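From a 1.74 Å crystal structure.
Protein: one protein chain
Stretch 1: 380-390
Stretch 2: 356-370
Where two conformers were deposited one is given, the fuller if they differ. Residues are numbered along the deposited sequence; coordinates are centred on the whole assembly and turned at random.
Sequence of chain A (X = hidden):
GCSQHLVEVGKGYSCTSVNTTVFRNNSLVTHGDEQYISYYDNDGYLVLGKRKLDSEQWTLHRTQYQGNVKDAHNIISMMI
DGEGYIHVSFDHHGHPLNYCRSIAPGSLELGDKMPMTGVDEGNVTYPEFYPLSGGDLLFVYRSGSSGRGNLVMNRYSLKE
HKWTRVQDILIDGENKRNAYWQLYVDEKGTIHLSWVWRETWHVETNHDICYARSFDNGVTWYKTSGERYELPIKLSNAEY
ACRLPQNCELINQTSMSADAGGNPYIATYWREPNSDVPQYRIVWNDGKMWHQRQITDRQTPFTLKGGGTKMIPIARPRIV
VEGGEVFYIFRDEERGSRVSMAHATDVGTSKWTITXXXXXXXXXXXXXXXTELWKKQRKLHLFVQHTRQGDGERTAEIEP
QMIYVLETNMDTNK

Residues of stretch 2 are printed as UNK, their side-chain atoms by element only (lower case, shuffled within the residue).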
# COMPACT_ATOMS: atom_id res chain seq x y z
N LEU A 380 7.33 2.01 -14.15
CA LEU A 380 6.43 2.52 -13.11
C LEU A 380 5.09 2.86 -13.72
O LEU A 380 4.96 3.85 -14.49
CB LEU A 380 7.00 3.78 -12.43
CG LEU A 380 6.22 4.43 -11.30
CD1 LEU A 380 6.00 3.41 -10.19
CD2 LEU A 380 6.95 5.66 -10.79
N HIS A 381 4.11 2.05 -13.40
CA HIS A 381 2.73 2.25 -13.83
C HIS A 381 1.91 2.53 -12.60
O HIS A 381 2.01 1.80 -11.60
CB HIS A 381 2.21 1.01 -14.55
CG HIS A 381 2.78 0.81 -15.92
ND1 HIS A 381 2.23 -0.08 -16.82
CD2 HIS A 381 3.85 1.37 -16.56
CE1 HIS A 381 2.93 -0.07 -17.95
NE2 HIS A 381 3.92 0.80 -17.81
N LEU A 382 1.15 3.61 -12.68
CA LEU A 382 0.29 4.06 -11.60
C LEU A 382 -1.19 3.92 -11.96
O LEU A 382 -1.62 4.22 -13.09
CB LEU A 382 0.59 5.54 -11.30
CG LEU A 382 2.00 5.93 -10.88
CD1 LEU A 382 2.19 7.44 -10.85
CD2 LEU A 382 2.26 5.36 -9.50
N PHE A 383 -1.96 3.53 -10.95
CA PHE A 383 -3.43 3.58 -10.96
C PHE A 383 -3.84 5.03 -10.71
O PHE A 383 -3.63 5.57 -9.62
CB PHE A 383 -4.00 2.66 -9.86
CG PHE A 383 -5.53 2.51 -9.90
CD1 PHE A 383 -6.37 3.57 -9.54
CD2 PHE A 383 -6.12 1.31 -10.28
CE1 PHE A 383 -7.78 3.43 -9.57
CE2 PHE A 383 -7.50 1.17 -10.29
CZ PHE A 383 -8.35 2.23 -9.95
N VAL A 384 -4.45 5.66 -11.71
CA VAL A 384 -4.78 7.09 -11.64
C VAL A 384 -6.28 7.28 -11.93
O VAL A 384 -6.77 6.85 -12.96
CB VAL A 384 -3.93 7.88 -12.63
CG1 VAL A 384 -4.37 9.34 -12.70
CG2 VAL A 384 -2.47 7.81 -12.20
N GLN A 385 -6.97 7.97 -11.03
CA GLN A 385 -8.39 8.27 -11.16
C GLN A 385 -8.70 9.45 -10.24
O GLN A 385 -8.27 9.46 -9.09
CB GLN A 385 -9.24 7.09 -10.70
CG GLN A 385 -10.71 7.32 -10.92
CD GLN A 385 -11.60 6.36 -10.21
OE1 GLN A 385 -11.19 5.64 -9.30
NE2 GLN A 385 -12.86 6.35 -10.61
N HIS A 386 -9.41 10.43 -10.77
CA HIS A 386 -9.94 11.52 -9.94
C HIS A 386 -11.04 10.97 -9.03
O HIS A 386 -12.00 10.38 -9.51
CB HIS A 386 -10.56 12.56 -10.86
CG HIS A 386 -11.19 13.70 -10.12
ND1 HIS A 386 -10.58 14.93 -10.00
CD2 HIS A 386 -12.36 13.79 -9.45
CE1 HIS A 386 -11.36 15.73 -9.30
NE2 HIS A 386 -12.46 15.07 -8.97
N THR A 387 -10.92 11.20 -7.73
CA THR A 387 -11.96 10.85 -6.78
C THR A 387 -12.12 11.98 -5.75
O THR A 387 -11.22 12.78 -5.56
CB THR A 387 -11.65 9.53 -6.01
OG1 THR A 387 -10.41 9.68 -5.30
CG2 THR A 387 -11.52 8.36 -6.93
N ARG A 388 -13.27 11.98 -5.08
CA ARG A 388 -13.60 12.98 -4.07
C ARG A 388 -13.62 12.31 -2.69
O ARG A 388 -13.81 11.11 -2.59
CB ARG A 388 -14.97 13.63 -4.38
CG ARG A 388 -15.27 14.85 -3.51
CD ARG A 388 -16.34 15.78 -4.08
NE ARG A 388 -16.02 16.26 -5.43
CZ ARG A 388 -16.78 17.09 -6.13
NH1 ARG A 388 -17.91 17.55 -5.60
NH2 ARG A 388 -16.43 17.44 -7.36
N GLN A 389 -13.42 13.12 -1.65
CA GLN A 389 -13.60 12.70 -0.26
C GLN A 389 -15.07 12.91 0.10
O GLN A 389 -15.46 14.03 0.48
CB GLN A 389 -12.77 13.58 0.66
CG GLN A 389 -13.03 13.40 2.15
CD GLN A 389 -11.92 12.62 2.84
OE1 GLN A 389 -11.36 13.06 3.85
NE2 GLN A 389 -11.60 11.45 2.29
N GLY A 390 -15.87 11.85 -0.00
CA GLY A 390 -17.33 11.92 0.23
C GLY A 390 -17.75 11.71 1.68
O GLY A 390 -18.29 12.62 2.32
N UNK A 356 4.97 17.38 -12.36
CA UNK A 356 3.60 16.90 -12.33
C UNK A 356 3.43 15.89 -13.44
O UNK A 356 3.84 16.15 -14.58
c UNK A 356 2.68 19.07 -11.36
o UNK A 356 2.61 20.30 -11.61
c UNK A 356 2.63 18.09 -12.52
o UNK A 356 2.83 18.64 -10.18
N UNK A 357 2.81 14.77 -13.13
CA UNK A 357 2.58 13.70 -14.10
C UNK A 357 1.22 13.83 -14.80
O UNK A 357 1.04 13.25 -15.86
c UNK A 357 2.72 12.33 -13.44
c UNK A 357 5.22 12.38 -13.45
c UNK A 357 3.98 12.07 -12.64
c UNK A 357 4.03 10.65 -12.14
N UNK A 358 0.27 14.57 -14.20
CA UNK A 358 -0.98 14.90 -14.85
C UNK A 358 -1.14 16.41 -14.91
O UNK A 358 -0.59 17.14 -14.09
o UNK A 358 -2.32 14.79 -12.78
c UNK A 358 -2.22 14.31 -14.13
c UNK A 358 -2.21 12.77 -14.15
N UNK A 359 -1.88 16.88 -15.90
CA UNK A 359 -2.15 18.31 -16.00
C UNK A 359 -3.48 18.65 -15.32
O UNK A 359 -3.85 19.82 -15.24
c UNK A 359 -3.20 18.20 -18.34
c UNK A 359 -2.11 18.80 -17.46
o UNK A 359 -3.04 18.26 -19.58
o UNK A 359 -4.21 17.69 -17.82
N UNK A 360 -4.17 17.63 -14.84
CA UNK A 360 -5.48 17.77 -14.17
C UNK A 360 -5.43 17.30 -12.72
O UNK A 360 -4.62 16.46 -12.35
c UNK A 360 -5.67 15.08 -16.26
c UNK A 360 -6.33 15.53 -15.11
c UNK A 360 -6.43 13.25 -14.32
c UNK A 360 -6.68 14.61 -14.15
c UNK A 360 -5.40 13.72 -16.44
c UNK A 360 -6.60 17.00 -14.93
c UNK A 360 -5.78 12.80 -15.46
N UNK A 361 -6.35 17.83 -11.92
CA UNK A 361 -6.52 17.44 -10.51
C UNK A 361 -7.15 16.08 -10.39
O UNK A 361 -8.12 15.78 -11.07
c UNK A 361 -7.44 18.43 -9.79
o UNK A 361 -7.83 17.92 -8.54
N UNK A 362 -6.61 15.27 -9.50
CA UNK A 362 -7.20 13.99 -9.12
C UNK A 362 -7.77 14.03 -7.71
O UNK A 362 -8.16 12.99 -7.16
c UNK A 362 -4.85 13.13 -8.61
c UNK A 362 -6.19 12.82 -9.27
c UNK A 362 -6.00 12.46 -10.73
N UNK A 363 -7.82 15.25 -7.15
CA UNK A 363 -8.40 15.56 -5.84
C UNK A 363 -7.98 14.62 -4.69
O UNK A 363 -6.86 14.71 -4.22
c UNK A 363 -10.58 16.28 -4.72
o UNK A 363 -9.92 16.98 -3.93
c UNK A 363 -9.92 15.70 -5.97
o UNK A 363 -11.76 16.06 -4.53
N UNK A 364 -8.86 13.70 -4.28
CA UNK A 364 -8.59 12.85 -3.08
C UNK A 364 -7.74 11.62 -3.36
O UNK A 364 -7.45 10.84 -2.45
c UNK A 364 -9.91 12.44 -2.47
N UNK A 365 -7.38 11.42 -4.61
CA UNK A 365 -6.52 10.31 -5.03
C UNK A 365 -5.25 10.20 -4.17
O UNK A 365 -4.64 11.22 -3.79
c UNK A 365 -3.14 8.64 -7.81
c UNK A 365 -1.41 10.52 -6.83
c UNK A 365 -0.94 9.42 -7.56
c UNK A 365 -5.35 8.45 -7.75
n UNK A 365 -4.20 7.87 -8.17
c UNK A 365 -1.78 8.47 -8.03
c UNK A 365 -2.76 10.70 -6.61
c UNK A 365 -3.66 9.75 -7.12
c UNK A 365 -6.11 10.52 -6.49
c UNK A 365 -5.08 9.58 -7.07
N UNK A 366 -4.92 8.96 -3.83
CA UNK A 366 -3.61 8.59 -3.40
C UNK A 366 -3.02 7.56 -4.35
O UNK A 366 -3.75 6.78 -4.98
o UNK A 366 -4.68 7.18 0.67
c UNK A 366 -4.15 8.30 0.46
c UNK A 366 -4.26 8.92 -0.92
o UNK A 366 -3.57 8.94 1.35
c UNK A 366 -3.62 8.04 -1.98
N UNK A 367 -1.69 7.50 -4.43
CA UNK A 367 -1.07 6.54 -5.35
C UNK A 367 -1.10 5.09 -4.93
O UNK A 367 -0.99 4.76 -3.73
c UNK A 367 0.60 7.75 -4.13
c UNK A 367 -0.70 8.39 -3.79
c UNK A 367 0.40 6.97 -5.41
N UNK A 368 -1.33 4.23 -5.94
CA UNK A 368 -0.99 2.81 -5.86
C UNK A 368 -0.35 2.47 -7.23
O UNK A 368 -0.63 3.14 -8.25
o UNK A 368 -3.29 2.15 -6.43
c UNK A 368 -2.20 1.92 -5.54
N UNK A 369 0.56 1.51 -7.23
CA UNK A 369 1.35 1.21 -8.43
C UNK A 369 1.57 -0.28 -8.63
O UNK A 369 1.34 -1.10 -7.71
n UNK A 369 3.79 1.37 -6.12
c UNK A 369 3.75 1.25 -7.49
c UNK A 369 4.84 0.52 -7.83
c UNK A 369 2.72 1.93 -8.35
n UNK A 369 5.49 0.18 -6.66
c UNK A 369 4.84 0.72 -5.64
N UNK A 370 2.04 -0.63 -9.82
CA UNK A 370 2.23 -2.01 -10.21
C UNK A 370 3.59 -2.42 -9.65
O UNK A 370 4.64 -2.28 -10.29
o UNK A 370 2.70 -4.45 -11.48
c UNK A 370 2.17 -3.57 -12.19
c UNK A 370 2.14 -2.14 -11.71
o UNK A 370 1.63 -3.80 -13.30
O HOH W 1 -12.59 15.77 -1.98
O HOH W 2 -13.63 16.08 -6.61
O HOH W 3 5.12 -0.17 -11.80

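Position 356 has two side-chain carbons, the second carrying two oxygens, and lies out of reach of stretch 1: Asp356. At 357, four carbons fork at the second, CA-to-CB points toward stretch 1, and a terminal carbon lies 3.9 Å from Leu382 CD1: Leu357. Position 358 has one carbon bearing an oxygen and a methyl carbon, the methyl 4.3 Å from Val384 CG1: Thr358, whose OG1 donates to the backbone O of position 360 at 2.9 Å. Position 359 repeats the two-carbon carboxylate, far from the contact: Asp359. At 360, one carbon leads to a six-carbon ring, Phe360, which makes no close contact.

Position 361 holds one carbon and one oxygen, so Ser361. Its backbone O receives His386 ND1 at 2.8 Å, in a nearly straight bond at the edge of the imidazole. Position 362 has three carbons, branched at CB, and a branch carbon lies 4.0 Å from Val384 CG1: Val362. Its backbone O takes a weak bond from Thr387 N at 3.3 Å.

Position 363 is again a two-carbon carboxylate, with CB 3.2 Å from Thr387 O. This is Asp363; OD2 accepts from one water that also binds Gln389 N and from another that binds Arg388 NE and His386 NE2, so solvent links it to stretch 1 without a salt bridge. Position 364 has CB alone, 3.7 Å from Arg388 C: Ala364, whose N donates to Thr387 O at 2.8 Å.

Position 365 carries one carbon, then fused rings of eight carbons and one nitrogen, the nitrogen 2.8 Å from Phe383 O; only tryptophan fits. Trp365 NE1 donates to that carbonyl, and its backbone N closes a type II' turn on Val362 O at 3.1 Å. Position 366, three carbons ending in two oxygens, points away: Glu366. At 367, three carbons close onto the backbone N, giving Pro367.

Position 368 has one carbon and one oxygen, the oxygen 3.5 Å from Phe383 CB: Ser368, whose backbone O accepts from Phe383 N at 3.0 Å. Position 369 has one carbon and a five-membered ring with two nitrogens: His369, with CB 3.6 Å from Leu382 CD2. Position 370, a two-carbon carboxylate, is Asp370, which donates N to His381 O at 3.0 Å and caps a helix just past the stretch.

The rule is economical. Two single backbone bridges, Leu382 with His369 and Thr387 with Asp363, fix the register, and Trp365 spans the interval by bonding a strand carbonyl through its side chain. Leu382 packs on Leu357 and Val384 on Val362, apolar pairs beside the backbone bonds. Two waters link Asp363 to stretch 1, and another joins Asp370 O to His381 N at the far end.

Stretch 2 (356-370) DLTDFSVDAWEPSHD
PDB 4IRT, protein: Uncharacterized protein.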